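Local atomic coordinates of 4-alpha-glucanotransferase (PDB entry 1TZ7), a protein that belongs to the 4-alpha-glucanotransferase (amylomaltase) family and is built around a (beta/alpha)8 barrel of parallel strands surrounded by helices. Residues A24-H29 and Y47-F52; F52-G57 and R217-S222; L60-P65 and V398-T403. One frame throughout, in Å; residues are numbered along the deposited sequence.

Contact 1. Residues A24-H29 and Y47-F52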
ATOM      1  N   ALA A  24       3.818  -9.924  16.406  1.00 23.27           N
ATOM      2  CA  ALA A  24       3.409 -10.653  15.216  1.00 26.98           C
ATOM      3  C   ALA A  24       2.253  -9.925  14.537  1.00 32.75           C
ATOM      4  O   ALA A  24       1.500  -9.212  15.181  1.00 27.27           O
ATOM      5  CB  ALA A  24       2.998 -12.063  15.583  1.00 31.12           C
ATOM      6  N   GLY A  25       2.118 -10.112  13.235  1.00 30.88           N
ATOM      7  CA  GLY A  25       1.050  -9.477  12.493  1.00 29.96           C
ATOM      8  C   GLY A  25       0.637 -10.252  11.275  1.00 34.29           C
ATOM      9  O   GLY A  25       1.256 -11.257  10.922  1.00 27.03           O
ATOM     10  N   ILE A  26      -0.423  -9.784  10.626  1.00 26.21           N
ATOM     11  CA  ILE A  26      -0.889 -10.374   9.397  1.00 26.23           C
ATOM     12  C   ILE A  26      -0.867  -9.334   8.283  1.00 29.32           C
ATOM     13  O   ILE A  26      -1.246  -8.186   8.491  1.00 28.17           O
ATOM     14  CB  ILE A  26      -2.322 -10.943   9.581  1.00 27.96           C
ATOM     15  CG1 ILE A  26      -2.289 -12.170  10.507  1.00 29.52           C
ATOM     16  CG2 ILE A  26      -2.933 -11.315   8.220  1.00 28.24           C
ATOM     17  CD1 ILE A  26      -3.646 -12.798  10.755  1.00 40.54           C
ATOM     18  N   LEU A  27      -0.405  -9.748   7.102  1.00 28.12           N
ATOM     19  CA  LEU A  27      -0.493  -8.923   5.907  1.00 23.35           C
ATOM     20  C   LEU A  27      -1.785  -9.254   5.150  1.00 26.33           C
ATOM     21  O   LEU A  27      -1.949 -10.357   4.624  1.00 25.88           O
ATOM     22  CB  LEU A  27       0.739  -9.147   5.012  1.00 28.17           C
ATOM     23  CG  LEU A  27       0.705  -8.574   3.583  1.00 32.07           C
ATOM     24  CD1 LEU A  27       0.378  -7.104   3.587  1.00 43.08           C
ATOM     25  CD2 LEU A  27       2.044  -8.827   2.888  1.00 36.79           C
ATOM     26  N   LEU A  28      -2.698  -8.294   5.120  1.00 27.30           N
ATOM     27  CA  LEU A  28      -3.997  -8.476   4.481  1.00 27.12           C
ATOM     28  C   LEU A  28      -4.547  -7.131   4.031  1.00 29.56           C
ATOM     29  O   LEU A  28      -4.818  -6.260   4.850  1.00 28.20           O
ATOM     30  CB  LEU A  28      -4.984  -9.132   5.458  1.00 26.68           C
ATOM     31  CG  LEU A  28      -6.406  -9.343   4.921  1.00 29.37           C
ATOM     32  CD1 LEU A  28      -6.426 -10.470   3.894  1.00 27.78           C
ATOM     33  CD2 LEU A  28      -7.370  -9.636   6.061  1.00 33.10           C
ATOM     34  N   HIS A  29      -4.707  -6.965   2.729  1.00 28.26           N
ATOM     35  CA  HIS A  29      -5.274  -5.740   2.177  1.00 26.95           C
ATOM     36  C   HIS A  29      -6.773  -5.695   2.402  1.00 27.57           C
ATOM     37  O   HIS A  29      -7.444  -6.734   2.444  1.00 24.45           O
ATOM     38  CB  HIS A  29      -4.976  -5.655   0.692  1.00 29.02           C
ATOM     39  CG  HIS A  29      -5.235  -4.308   0.087  1.00 34.41           C
ATOM     40  ND1 HIS A  29      -4.700  -3.144   0.595  1.00 33.87           N
ATOM     41  CD2 HIS A  29      -5.949  -3.947  -1.005  1.00 34.14           C
ATOM     42  CE1 HIS A  29      -5.083  -2.125  -0.156  1.00 38.67           C
ATOM     43  NE2 HIS A  29      -5.842  -2.585  -1.131  1.00 34.96           N
ATOM     44  N   TYR A  47     -13.830  -5.163  11.136  1.00 25.52           N
ATOM     45  CA  TYR A  47     -13.889  -5.240  12.598  1.00 26.06           C
ATOM     46  C   TYR A  47     -13.776  -6.681  13.088  1.00 32.18           C
ATOM     47  O   TYR A  47     -13.135  -6.947  14.099  1.00 26.91           O
ATOM     48  CB  TYR A  47     -15.185  -4.610  13.108  1.00 26.26           C
ATOM     49  CG  TYR A  47     -15.197  -3.113  12.978  1.00 27.91           C
ATOM     50  CD1 TYR A  47     -14.722  -2.303  14.002  1.00 29.02           C
ATOM     51  CD2 TYR A  47     -15.671  -2.501  11.824  1.00 22.29           C
ATOM     52  CE1 TYR A  47     -14.727  -0.921  13.881  1.00 25.70           C
ATOM     53  CE2 TYR A  47     -15.681  -1.120  11.692  1.00 29.19           C
ATOM     54  CZ  TYR A  47     -15.209  -0.338  12.718  1.00 28.06           C
ATOM     55  OH  TYR A  47     -15.218   1.023  12.589  1.00 28.81           O
ATOM     56  N   ARG A  48     -14.395  -7.608  12.359  1.00 26.46           N
ATOM     57  CA  ARG A  48     -14.296  -9.033  12.677  1.00 27.71           C
ATOM     58  C   ARG A  48     -12.853  -9.519  12.559  1.00 23.58           C
ATOM     59  O   ARG A  48     -12.416 -10.366  13.330  1.00 23.13           O
ATOM     60  CB  ARG A  48     -15.197  -9.849  11.748  1.00 28.02           C
ATOM     61  CG  ARG A  48     -15.164 -11.365  12.005  1.00 36.62           C
ATOM     62  CD  ARG A  48     -16.425 -11.916  12.673  1.00 75.10           C
ATOM     63  NE  ARG A  48     -17.624 -11.698  11.859  1.00 83.62           N
ATOM     64  CZ  ARG A  48     -17.927 -12.390  10.757  1.00 70.96           C
ATOM     65  NH1 ARG A  48     -17.121 -13.357  10.323  1.00 78.08           N
ATOM     66  NH2 ARG A  48     -19.040 -12.112  10.090  1.00 60.59           N
ATOM     67  N   PHE A  49     -12.124  -8.977  11.588  1.00 26.04           N
ATOM     68  CA  PHE A  49     -10.738  -9.352  11.374  1.00 28.24           C
ATOM     69  C   PHE A  49      -9.849  -8.811  12.491  1.00 26.57           C
ATOM     70  O   PHE A  49      -8.956  -9.498  12.960  1.00 28.12           O
ATOM     71  CB  PHE A  49     -10.241  -8.843  10.020  1.00 24.88           C
ATOM     72  CG  PHE A  49      -8.771  -9.054   9.799  1.00 24.60           C
ATOM     73  CD1 PHE A  49      -8.255 -10.334   9.659  1.00 26.29           C
ATOM     74  CD2 PHE A  49      -7.897  -7.970   9.742  1.00 27.97           C
ATOM     75  CE1 PHE A  49      -6.896 -10.534   9.462  1.00 33.52           C
ATOM     76  CE2 PHE A  49      -6.526  -8.168   9.543  1.00 26.97           C
ATOM     77  CZ  PHE A  49      -6.030  -9.442   9.405  1.00 32.96           C
ATOM     78  N   LEU A  50     -10.105  -7.573  12.912  1.00 24.38           N
ATOM     79  CA  LEU A  50      -9.404  -6.996  14.058  1.00 27.94           C
ATOM     80  C   LEU A  50      -9.672  -7.799  15.340  1.00 23.80           C
ATOM     81  O   LEU A  50      -8.771  -7.996  16.145  1.00 24.77           O
ATOM     82  CB  LEU A  50      -9.812  -5.530  14.258  1.00 22.65           C
ATOM     83  CG  LEU A  50      -9.304  -4.538  13.198  1.00 24.31           C
ATOM     84  CD1 LEU A  50      -9.791  -3.132  13.514  1.00 26.88           C
ATOM     85  CD2 LEU A  50      -7.781  -4.565  13.096  1.00 36.12           C
ATOM     86  N   ASP A  51     -10.918  -8.265  15.511  1.00 26.20           N
ATOM     87  CA  ASP A  51     -11.280  -9.125  16.656  1.00 23.18           C
ATOM     88  C   ASP A  51     -10.480 -10.410  16.632  1.00 29.61           C
ATOM     89  O   ASP A  51     -10.076 -10.908  17.662  1.00 25.31           O
ATOM     90  CB  ASP A  51     -12.776  -9.474  16.628  1.00 24.79           C
ATOM     91  CG  ASP A  51     -13.657  -8.317  17.033  1.00 33.92           C
ATOM     92  OD1 ASP A  51     -13.141  -7.327  17.587  1.00 33.86           O
ATOM     93  OD2 ASP A  51     -14.890  -8.315  16.837  1.00 32.40           O
ATOM     94  N   PHE A  52     -10.270 -10.946  15.432  1.00 29.30           N
ATOM     95  CA  PHE A  52      -9.487 -12.165  15.247  1.00 28.57           C
ATOM     96  C   PHE A  52      -7.991 -11.925  15.584  1.00 26.86           C
ATOM     97  O   PHE A  52      -7.367 -12.736  16.269  1.00 24.56           O
ATOM     98  CB  PHE A  52      -9.650 -12.668  13.802  1.00 28.46           C
ATOM     99  CG  PHE A  52      -8.704 -13.777  13.425  1.00 20.51           C
ATOM    100  CD1 PHE A  52      -7.600 -13.520  12.619  1.00 26.53           C
ATOM    101  CD2 PHE A  52      -8.927 -15.076  13.855  1.00 26.99           C
ATOM    102  CE1 PHE A  52      -6.732 -14.537  12.262  1.00 28.17           C
ATOM    103  CE2 PHE A  52      -8.058 -16.099  13.497  1.00 27.56           C
ATOM    104  CZ  PHE A  52      -6.958 -15.824  12.701  1.00 30.00           C
TER
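Leu-28 and Phe-49 both carry CG anti to the backbone N (chi1 178° and 173°), which sends the leucine branches out from the strand end and the ring out from the helix, so that the two side chains approach from opposite directions. The leucine places a single methyl, CD2, over the middle of one ring face, 3.6 Å from the centroid of the Phe-49 ring and 12° off its normal. This is a CH-pi contact, with the methyl somewhat nearer CE1 and CZ than CG and CD2 of the ring; the shortest approach is Leu-28 CD2 to Phe-49 CE1 at 3.5 Å.

Ile-26 reaches the same ring from another direction and shares its two branches between two aromatic side chains. Its CG2 lies at the ring edge, in the plane of Phe-49, 3.8 Å from CZ of that ring. The longer arm, CG1 anti to the carbonyl carbon and extended beyond, brings Ile-26 CD1 to the edge of the second ring, 3.8 Å from Phe-52 CE1. Across these segments Phe-49 is met over a face and at its rim, and Phe-52 at its rim. Shape and dispersion carry the contact, since no hydrogen bond crosses it and all four residues are buried.

The backbones stay well apart, the nearest CA atoms, of Leu-28 and Phe-49, being 9.7 Å from each other, so side chains fill the layer between them. Trp-61 and Tyr-487 meet Phe-49 and Phe-52 respectively edge-to-face, and Met-457 touches both aliphatic residues. Leu-27 points away from the helix, the alternation expected of a strand with one side turned to a helical layer. Strand 23-27, helix 44-56 and strand 60-62 together form a beta-alpha-beta unit, and this packing of helix on strand is the recurring construction of a (beta/alpha)8 barrel.

Contact 2. Residues F52-G57 and R217-S222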
ATOM      1  N   PHE A  52     -10.270 -10.946  15.432  1.00 29.30           N
ATOM      2  CA  PHE A  52      -9.487 -12.165  15.247  1.00 28.57           C
ATOM      3  C   PHE A  52      -7.991 -11.925  15.584  1.00 26.86           C
ATOM      4  O   PHE A  52      -7.367 -12.736  16.269  1.00 24.56           O
ATOM      5  CB  PHE A  52      -9.650 -12.668  13.802  1.00 28.46           C
ATOM      6  CG  PHE A  52      -8.704 -13.777  13.425  1.00 20.51           C
ATOM      7  CD1 PHE A  52      -7.600 -13.520  12.619  1.00 26.53           C
ATOM      8  CD2 PHE A  52      -8.927 -15.076  13.855  1.00 26.99           C
ATOM      9  CE1 PHE A  52      -6.732 -14.537  12.262  1.00 28.17           C
ATOM     10  CE2 PHE A  52      -8.058 -16.099  13.497  1.00 27.56           C
ATOM     11  CZ  PHE A  52      -6.958 -15.824  12.701  1.00 30.00           C
ATOM     12  N   LEU A  53      -7.442 -10.809  15.100  1.00 24.81           N
ATOM     13  CA  LEU A  53      -6.082 -10.369  15.487  1.00 30.11           C
ATOM     14  C   LEU A  53      -5.946 -10.378  17.007  1.00 30.70           C
ATOM     15  O   LEU A  53      -5.053 -11.007  17.558  1.00 27.36           O
ATOM     16  CB  LEU A  53      -5.806  -8.940  14.978  1.00 30.61           C
ATOM     17  CG  LEU A  53      -5.311  -8.714  13.537  1.00 43.38           C
ATOM     18  CD1 LEU A  53      -3.849  -9.036  13.395  1.00 46.10           C
ATOM     19  CD2 LEU A  53      -6.081  -9.490  12.596  1.00 40.28           C
ATOM     20  N   LYS A  54      -6.844  -9.660  17.669  1.00 23.75           N
ATOM     21  CA  LYS A  54      -6.793  -9.488  19.118  1.00 27.48           C
ATOM     22  C   LYS A  54      -6.876 -10.831  19.843  1.00 29.55           C
ATOM     23  O   LYS A  54      -6.086 -11.105  20.746  1.00 33.21           O
ATOM     24  CB  LYS A  54      -7.934  -8.571  19.576  1.00 28.72           C
ATOM     25  CG  LYS A  54      -7.945  -8.269  21.089  1.00 30.37           C
ATOM     26  CD  LYS A  54      -6.606  -7.713  21.563  1.00 36.69           C
ATOM     27  CE  LYS A  54      -6.721  -7.084  22.938  1.00 47.22           C
ATOM     28  NZ  LYS A  54      -7.031  -8.093  23.977  1.00 37.57           N
ATOM     29  N   GLU A  55      -7.836 -11.663  19.443  1.00 27.25           N
ATOM     30  CA  GLU A  55      -8.066 -12.950  20.105  1.00 27.50           C
ATOM     31  C   GLU A  55      -6.834 -13.858  19.991  1.00 28.62           C
ATOM     32  O   GLU A  55      -6.497 -14.576  20.929  1.00 26.09           O
ATOM     33  CB  GLU A  55      -9.298 -13.657  19.502  1.00 30.39           C
ATOM     34  CG  GLU A  55     -10.310 -14.132  20.540  1.00 51.71           C
ATOM     35  CD  GLU A  55      -9.842 -15.364  21.299  1.00 67.19           C
ATOM     36  OE1 GLU A  55      -8.894 -16.025  20.842  1.00 67.71           O
ATOM     37  OE2 GLU A  55     -10.424 -15.671  22.350  1.00 66.26           O
ATOM     38  N   CYS A  56      -6.172 -13.812  18.834  1.00 25.14           N
ATOM     39  CA  CYS A  56      -4.986 -14.638  18.578  1.00 28.11           C
ATOM     40  C   CYS A  56      -3.755 -14.120  19.329  1.00 28.64           C
ATOM     41  O   CYS A  56      -2.858 -14.888  19.657  1.00 31.47           O
ATOM     42  CB  CYS A  56      -4.678 -14.674  17.071  1.00 29.59           C
ATOM     43  SG  CYS A  56      -5.862 -15.623  16.082  1.00 31.24           S
ATOM     44  N   GLY A  57      -3.719 -12.810  19.582  1.00 30.24           N
ATOM     45  CA  GLY A  57      -2.570 -12.174  20.224  1.00 30.46           C
ATOM     46  C   GLY A  57      -1.678 -11.400  19.244  1.00 27.68           C
ATOM     47  O   GLY A  57      -0.571 -10.984  19.599  1.00 27.13           O
ATOM     48  N   ARG A 217      -6.534   0.427  17.606  1.00 30.19           N
ATOM     49  CA  ARG A 217      -5.591   1.013  18.574  1.00 26.21           C
ATOM     50  C   ARG A 217      -5.958   0.673  20.031  1.00 28.29           C
ATOM     51  O   ARG A 217      -5.076   0.446  20.868  1.00 26.25           O
ATOM     52  CB  ARG A 217      -5.537   2.532  18.404  1.00 26.36           C
ATOM     53  CG  ARG A 217      -4.815   2.994  17.138  1.00 29.03           C
ATOM     54  CD  ARG A 217      -3.312   3.159  17.320  1.00 58.46           C
ATOM     55  NE  ARG A 217      -2.683   1.881  17.577  1.00 44.53           N
ATOM     56  CZ  ARG A 217      -1.777   1.647  18.528  1.00 31.84           C
ATOM     57  NH1 ARG A 217      -1.284   0.426  18.669  1.00 32.18           N
ATOM     58  NH2 ARG A 217      -1.354   2.621  19.331  1.00 38.12           N
ATOM     59  N   GLU A 218      -7.254   0.642  20.325  1.00 27.38           N
ATOM     60  CA  GLU A 218      -7.727   0.333  21.678  1.00 32.65           C
ATOM     61  C   GLU A 218      -7.456  -1.126  22.040  1.00 29.84           C
ATOM     62  O   GLU A 218      -7.462  -1.494  23.218  1.00 27.65           O
ATOM     63  CB  GLU A 218      -9.223   0.628  21.801  1.00 31.04           C
ATOM     64  CG  GLU A 218      -9.550   2.105  21.901  1.00 48.76           C
ATOM     65  CD  GLU A 218     -11.022   2.366  22.179  1.00 51.45           C
ATOM     66  OE1 GLU A 218     -11.866   1.530  21.778  1.00 48.21           O
ATOM     67  OE2 GLU A 218     -11.332   3.405  22.795  1.00 56.78           O
ATOM     68  N   ARG A 219      -7.223  -1.952  21.019  1.00 26.33           N
ATOM     69  CA  ARG A 219      -6.891  -3.360  21.216  1.00 30.70           C
ATOM     70  C   ARG A 219      -5.381  -3.632  20.978  1.00 26.60           C
ATOM     71  O   ARG A 219      -4.960  -4.774  20.858  1.00 32.21           O
ATOM     72  CB  ARG A 219      -7.754  -4.235  20.290  1.00 31.27           C
ATOM     73  CG  ARG A 219      -9.212  -4.313  20.738  1.00 36.07           C
ATOM     74  CD  ARG A 219     -10.202  -4.675  19.645  1.00 27.99           C
ATOM     75  NE  ARG A 219     -11.574  -4.647  20.155  1.00 27.36           N
ATOM     76  CZ  ARG A 219     -12.289  -3.535  20.349  1.00 31.68           C
ATOM     77  NH1 ARG A 219     -13.525  -3.617  20.826  1.00 35.56           N
ATOM     78  NH2 ARG A 219     -11.775  -2.341  20.057  1.00 25.79           N
ATOM     79  N   GLY A 220      -4.590  -2.564  20.923  1.00 26.29           N
ATOM     80  CA  GLY A 220      -3.139  -2.677  20.901  1.00 27.89           C
ATOM     81  C   GLY A 220      -2.586  -3.070  19.539  1.00 30.14           C
ATOM     82  O   GLY A 220      -1.430  -3.497  19.423  1.00 28.79           O
ATOM     83  N   ILE A 221      -3.409  -2.927  18.507  1.00 26.22           N
ATOM     84  CA  ILE A 221      -3.008  -3.275  17.155  1.00 25.23           C
ATOM     85  C   ILE A 221      -2.497  -2.035  16.434  1.00 27.27           C
ATOM     86  O   ILE A 221      -3.219  -1.033  16.312  1.00 27.69           O
ATOM     87  CB  ILE A 221      -4.192  -3.898  16.383  1.00 30.92           C
ATOM     88  CG1 ILE A 221      -4.601  -5.230  17.027  1.00 27.52           C
ATOM     89  CG2 ILE A 221      -3.819  -4.124  14.913  1.00 32.31           C
ATOM     90  CD1 ILE A 221      -5.990  -5.676  16.661  1.00 34.16           C
ATOM     91  N   SER A 222      -1.246  -2.100  15.963  1.00 26.66           N
ATOM     92  CA  SER A 222      -0.665  -1.038  15.154  1.00 27.11           C
ATOM     93  C   SER A 222      -0.816  -1.382  13.680  1.00 36.02           C
ATOM     94  O   SER A 222      -0.640  -2.536  13.282  1.00 26.50           O
ATOM     95  CB  SER A 222       0.825  -0.856  15.491  1.00 30.85           C
ATOM     96  OG  SER A 222       1.009  -0.428  16.820  1.00 27.69           O
TER
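Leu-53 and Lys-54 meet Ile-221 and Arg-219 where two helices of the barrel's outer layer, 44-56 and 192-218, come to their ends, each in a Schellman motif with a glycine of positive phi, Gly-57 or Gly-220, at C-prime. The tight part lies on the inner side. There Ile-221, just past its helix, pushes its terminal methyl CD1 against the helix flank, 3.7 Å from Leu-53 CB. The same methyl also approaches the backbone at Lys-54, and Leu-50 and Phe-58 continue the apolar surroundings.

The outer side is looser and more exposed. With chi2 bent to 54°, the Lys-54 chain runs across Arg-219 at about a right angle, its CD resting 3.4 Å from Arg-219 O and 3.9 Å from Arg-219 CB. Of the side chains, the aliphatic stems do the touching. The arginine extends away, leaving Lys-54 NZ and Arg-219 NE 6.9 Å apart; its guanidinium turns back to the helix that precedes it, where it forms a cation-pi contact with Tyr-215 and a hydrogen bond to that residue's carbonyl.

Behind Ile-221 the turn is tied to the helix it has just left. Arg-217 NE donates to Ile-221 O at 3.2 Å, the oxygen lying in the guanidinium plane while the nitrogen sits above the carbonyl plane, and NH1 of the same arginine adds a weak second bond.

Contact 3. Residues L60-P65 and V398-T403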
ATOM      1  N   LEU A  60      -0.055  -6.514  14.997  1.00 25.87           N
ATOM      2  CA  LEU A  60       0.224  -5.766  13.763  1.00 27.08           C
ATOM      3  C   LEU A  60      -0.718  -6.165  12.641  1.00 28.36           C
ATOM      4  O   LEU A  60      -1.049  -7.331  12.484  1.00 29.45           O
ATOM      5  CB  LEU A  60       1.675  -5.987  13.311  1.00 28.71           C
ATOM      6  CG  LEU A  60       2.770  -5.551  14.279  1.00 33.99           C
ATOM      7  CD1 LEU A  60       4.102  -6.136  13.856  1.00 35.68           C
ATOM      8  CD2 LEU A  60       2.845  -4.039  14.355  1.00 38.23           C
ATOM      9  N   TRP A  61      -1.137  -5.173  11.865  1.00 29.30           N
ATOM     10  CA  TRP A  61      -1.895  -5.397  10.653  1.00 28.76           C
ATOM     11  C   TRP A  61      -1.272  -4.586   9.521  1.00 28.04           C
ATOM     12  O   TRP A  61      -1.191  -3.362   9.603  1.00 29.16           O
ATOM     13  CB  TRP A  61      -3.351  -4.964  10.862  1.00 28.01           C
ATOM     14  CG  TRP A  61      -4.200  -5.062   9.633  1.00 25.36           C
ATOM     15  CD1 TRP A  61      -4.027  -5.918   8.575  1.00 31.55           C
ATOM     16  CD2 TRP A  61      -5.358  -4.282   9.328  1.00 29.39           C
ATOM     17  NE1 TRP A  61      -5.009  -5.716   7.634  1.00 27.69           N
ATOM     18  CE2 TRP A  61      -5.843  -4.716   8.071  1.00 28.25           C
ATOM     19  CE3 TRP A  61      -6.048  -3.253   9.993  1.00 29.84           C
ATOM     20  CZ2 TRP A  61      -6.975  -4.157   7.467  1.00 30.34           C
ATOM     21  CZ3 TRP A  61      -7.172  -2.702   9.389  1.00 36.44           C
ATOM     22  CH2 TRP A  61      -7.622  -3.156   8.140  1.00 38.46           C
ATOM     23  N   GLN A  62      -0.826  -5.265   8.469  1.00 26.49           N
ATOM     24  CA  GLN A  62      -0.264  -4.573   7.310  1.00 27.35           C
ATOM     25  C   GLN A  62      -1.233  -4.560   6.146  1.00 30.08           C
ATOM     26  O   GLN A  62      -1.744  -5.599   5.734  1.00 29.36           O
ATOM     27  CB  GLN A  62       1.069  -5.191   6.878  1.00 32.52           C
ATOM     28  CG  GLN A  62       1.794  -4.355   5.797  1.00 30.88           C
ATOM     29  CD  GLN A  62       3.234  -4.790   5.546  1.00 38.75           C
ATOM     30  OE1 GLN A  62       3.701  -4.763   4.411  1.00 38.50           O
ATOM     31  NE2 GLN A  62       3.928  -5.176   6.594  1.00 23.88           N
ATOM     32  N   VAL A  63      -1.483  -3.367   5.622  1.00 25.25           N
ATOM     33  CA  VAL A  63      -2.307  -3.193   4.451  1.00 27.51           C
ATOM     34  C   VAL A  63      -1.457  -2.667   3.302  1.00 29.50           C
ATOM     35  O   VAL A  63      -0.321  -2.243   3.503  1.00 31.38           O
ATOM     36  CB  VAL A  63      -3.471  -2.192   4.722  1.00 31.33           C
ATOM     37  CG1 VAL A  63      -4.484  -2.795   5.684  1.00 33.15           C
ATOM     38  CG2 VAL A  63      -2.932  -0.857   5.269  1.00 31.60           C
ATOM     39  N   LEU A  64      -2.012  -2.703   2.097  1.00 28.54           N
ATOM     40  CA  LEU A  64      -1.401  -2.030   0.952  1.00 30.82           C
ATOM     41  C   LEU A  64      -1.912  -0.579   0.906  1.00 28.48           C
ATOM     42  O   LEU A  64      -2.764  -0.197   1.713  1.00 26.73           O
ATOM     43  CB  LEU A  64      -1.736  -2.777  -0.349  1.00 32.88           C
ATOM     44  CG  LEU A  64      -1.629  -4.314  -0.278  1.00 39.63           C
ATOM     45  CD1 LEU A  64      -2.122  -4.948  -1.556  1.00 34.64           C
ATOM     46  CD2 LEU A  64      -0.196  -4.743   0.018  1.00 35.20           C
ATOM     47  N   PRO A  65      -1.391   0.231  -0.016  1.00 27.59           N
ATOM     48  CA  PRO A  65      -1.828   1.626  -0.131  1.00 27.64           C
ATOM     49  C   PRO A  65      -3.340   1.744  -0.298  1.00 29.34           C
ATOM     50  O   PRO A  65      -3.955   0.925  -0.975  1.00 28.43           O
ATOM     51  CB  PRO A  65      -1.096   2.123  -1.385  1.00 30.35           C
ATOM     52  CG  PRO A  65       0.093   1.243  -1.498  1.00 32.89           C
ATOM     53  CD  PRO A  65      -0.358  -0.103  -1.013  1.00 28.71           C
ATOM     54  N   VAL A 398      11.575  -6.392   9.886  1.00 27.69           N
ATOM     55  CA  VAL A 398      10.289  -7.027   9.700  1.00 28.21           C
ATOM     56  C   VAL A 398      10.484  -8.295   8.845  1.00 27.16           C
ATOM     57  O   VAL A 398      11.009  -8.225   7.746  1.00 28.84           O
ATOM     58  CB  VAL A 398       9.298  -6.068   8.992  1.00 29.70           C
ATOM     59  CG1 VAL A 398       7.881  -6.631   9.029  1.00 33.55           C
ATOM     60  CG2 VAL A 398       9.344  -4.672   9.645  1.00 36.74           C
ATOM     61  N   TYR A 399      10.058  -9.440   9.374  1.00 30.35           N
ATOM     62  CA  TYR A 399      10.313 -10.754   8.746  1.00 27.16           C
ATOM     63  C   TYR A 399       8.994 -11.330   8.238  1.00 27.84           C
ATOM     64  O   TYR A 399       8.103 -11.640   9.028  1.00 28.68           O
ATOM     65  CB  TYR A 399      10.920 -11.707   9.785  1.00 27.87           C
ATOM     66  CG  TYR A 399      11.683 -12.921   9.240  1.00 21.46           C
ATOM     67  CD1 TYR A 399      12.079 -13.943  10.102  1.00 25.60           C
ATOM     68  CD2 TYR A 399      12.012 -13.041   7.887  1.00 23.58           C
ATOM     69  CE1 TYR A 399      12.776 -15.048   9.642  1.00 27.75           C
ATOM     70  CE2 TYR A 399      12.713 -14.145   7.418  1.00 22.72           C
ATOM     71  CZ  TYR A 399      13.092 -15.151   8.317  1.00 24.40           C
ATOM     72  OH  TYR A 399      13.782 -16.249   7.885  1.00 25.18           O
ATOM     73  N   TYR A 400       8.883 -11.472   6.920  1.00 28.05           N
ATOM     74  CA  TYR A 400       7.660 -11.966   6.277  1.00 27.11           C
ATOM     75  C   TYR A 400       7.804 -13.436   5.918  1.00 29.35           C
ATOM     76  O   TYR A 400       8.896 -13.896   5.612  1.00 30.05           O
ATOM     77  CB  TYR A 400       7.379 -11.159   4.996  1.00 31.07           C
ATOM     78  CG  TYR A 400       7.111  -9.695   5.246  1.00 27.86           C
ATOM     79  CD1 TYR A 400       8.156  -8.786   5.371  1.00 32.36           C
ATOM     80  CD2 TYR A 400       5.811  -9.218   5.361  1.00 32.14           C
ATOM     81  CE1 TYR A 400       7.911  -7.436   5.601  1.00 32.92           C
ATOM     82  CE2 TYR A 400       5.553  -7.873   5.594  1.00 29.39           C
ATOM     83  CZ  TYR A 400       6.606  -6.988   5.713  1.00 35.58           C
ATOM     84  OH  TYR A 400       6.349  -5.649   5.952  1.00 32.27           O
ATOM     85  N   THR A 401       6.693 -14.172   5.945  1.00 27.73           N
ATOM     86  CA  THR A 401       6.638 -15.471   5.282  1.00 28.02           C
ATOM     87  C   THR A 401       6.686 -15.252   3.786  1.00 29.17           C
ATOM     88  O   THR A 401       7.525 -15.818   3.087  1.00 28.77           O
ATOM     89  CB  THR A 401       5.340 -16.248   5.669  1.00 30.62           C
ATOM     90  OG1 THR A 401       4.185 -15.439   5.424  1.00 27.99           O
ATOM     91  CG2 THR A 401       5.290 -16.527   7.166  1.00 35.49           C
ATOM     92  N   SER A 402       5.778 -14.419   3.300  1.00 31.42           N
ATOM     93  CA  SER A 402       5.801 -13.970   1.918  1.00 28.83           C
ATOM     94  C   SER A 402       5.084 -12.624   1.812  1.00 32.32           C
ATOM     95  O   SER A 402       4.534 -12.123   2.801  1.00 31.37           O
ATOM     96  CB  SER A 402       5.137 -15.014   1.002  1.00 32.21           C
ATOM     97  OG  SER A 402       3.798 -15.254   1.381  1.00 28.46           O
ATOM     98  N   THR A 403       5.107 -12.030   0.627  1.00 32.71           N
ATOM     99  CA  THR A 403       4.462 -10.732   0.414  1.00 32.79           C
ATOM    100  C   THR A 403       3.491 -10.787  -0.738  1.00 32.84           C
ATOM    101  O   THR A 403       3.367 -11.800  -1.423  1.00 28.34           O
ATOM    102  CB  THR A 403       5.515  -9.626   0.141  1.00 37.67           C
ATOM    103  OG1 THR A 403       6.111  -9.820  -1.153  1.00 31.89           O
ATOM    104  CG2 THR A 403       6.693  -9.719   1.122  1.00 33.63           C
TER
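Gln-62 and Tyr-400 reach toward each other inside the (beta/alpha)8 barrel, from strands 60-62 and 397-400, between which strands 23-27 and 452-456 intervene in the sheet. The polar interaction is a hydrogen bond. Gln-62 holds its chain extended, CG anti to the backbone N (chi1 -171°), and its NE2 donates to Tyr-400 OH with an N-H...O angle of 163°. The phenol oxygen lies close to the amide plane. At 2.5 Å between NE2 of Gln-62 and OH of Tyr-400 the bond is short for its type, and its exact length is doubtful.

The van der Waals part is equally local. The amide comes to the edge of the tyrosine ring, and the two planes stand at 90°, so the groups meet without stacking. The backbones are far from pairing, with Gln-62 CA and Thr-403 CA, the closest such pair, 10.4 Å apart. Neighbours from other strands complete the setting: Ile-454 and Ser-374 touch Tyr-400, and Val-224 touches Gln-62. At the ring edge, Gln-62 NE2 also comes 3.3 Å from Tyr-400 CE2, with CZ hardly farther.

The three contacts sample successive layers of one barrel. Contact 2 lies in the outer helical layer, contact 1 between a helix and the sheet, and contact 3 inside the ring of strands. The centres of contact 1 and contact 2 are about 8 Å apart. Those of contact 1 and contact 3 are about 11 Å apart, and those of contact 2 and contact 3 about 15 Å. Contacts 1 and 2 share helix 44-56 and Phe-52, whereas 1 and 3 use the neighbouring strands 23-27 and 60-62. Along the chain contact 1 closes first; contacts 2 and 3 then interleave. Sequence-distant segments, 217-222 and 398-403, are thus brought around a single early beta-alpha-beta unit, which links all three layers.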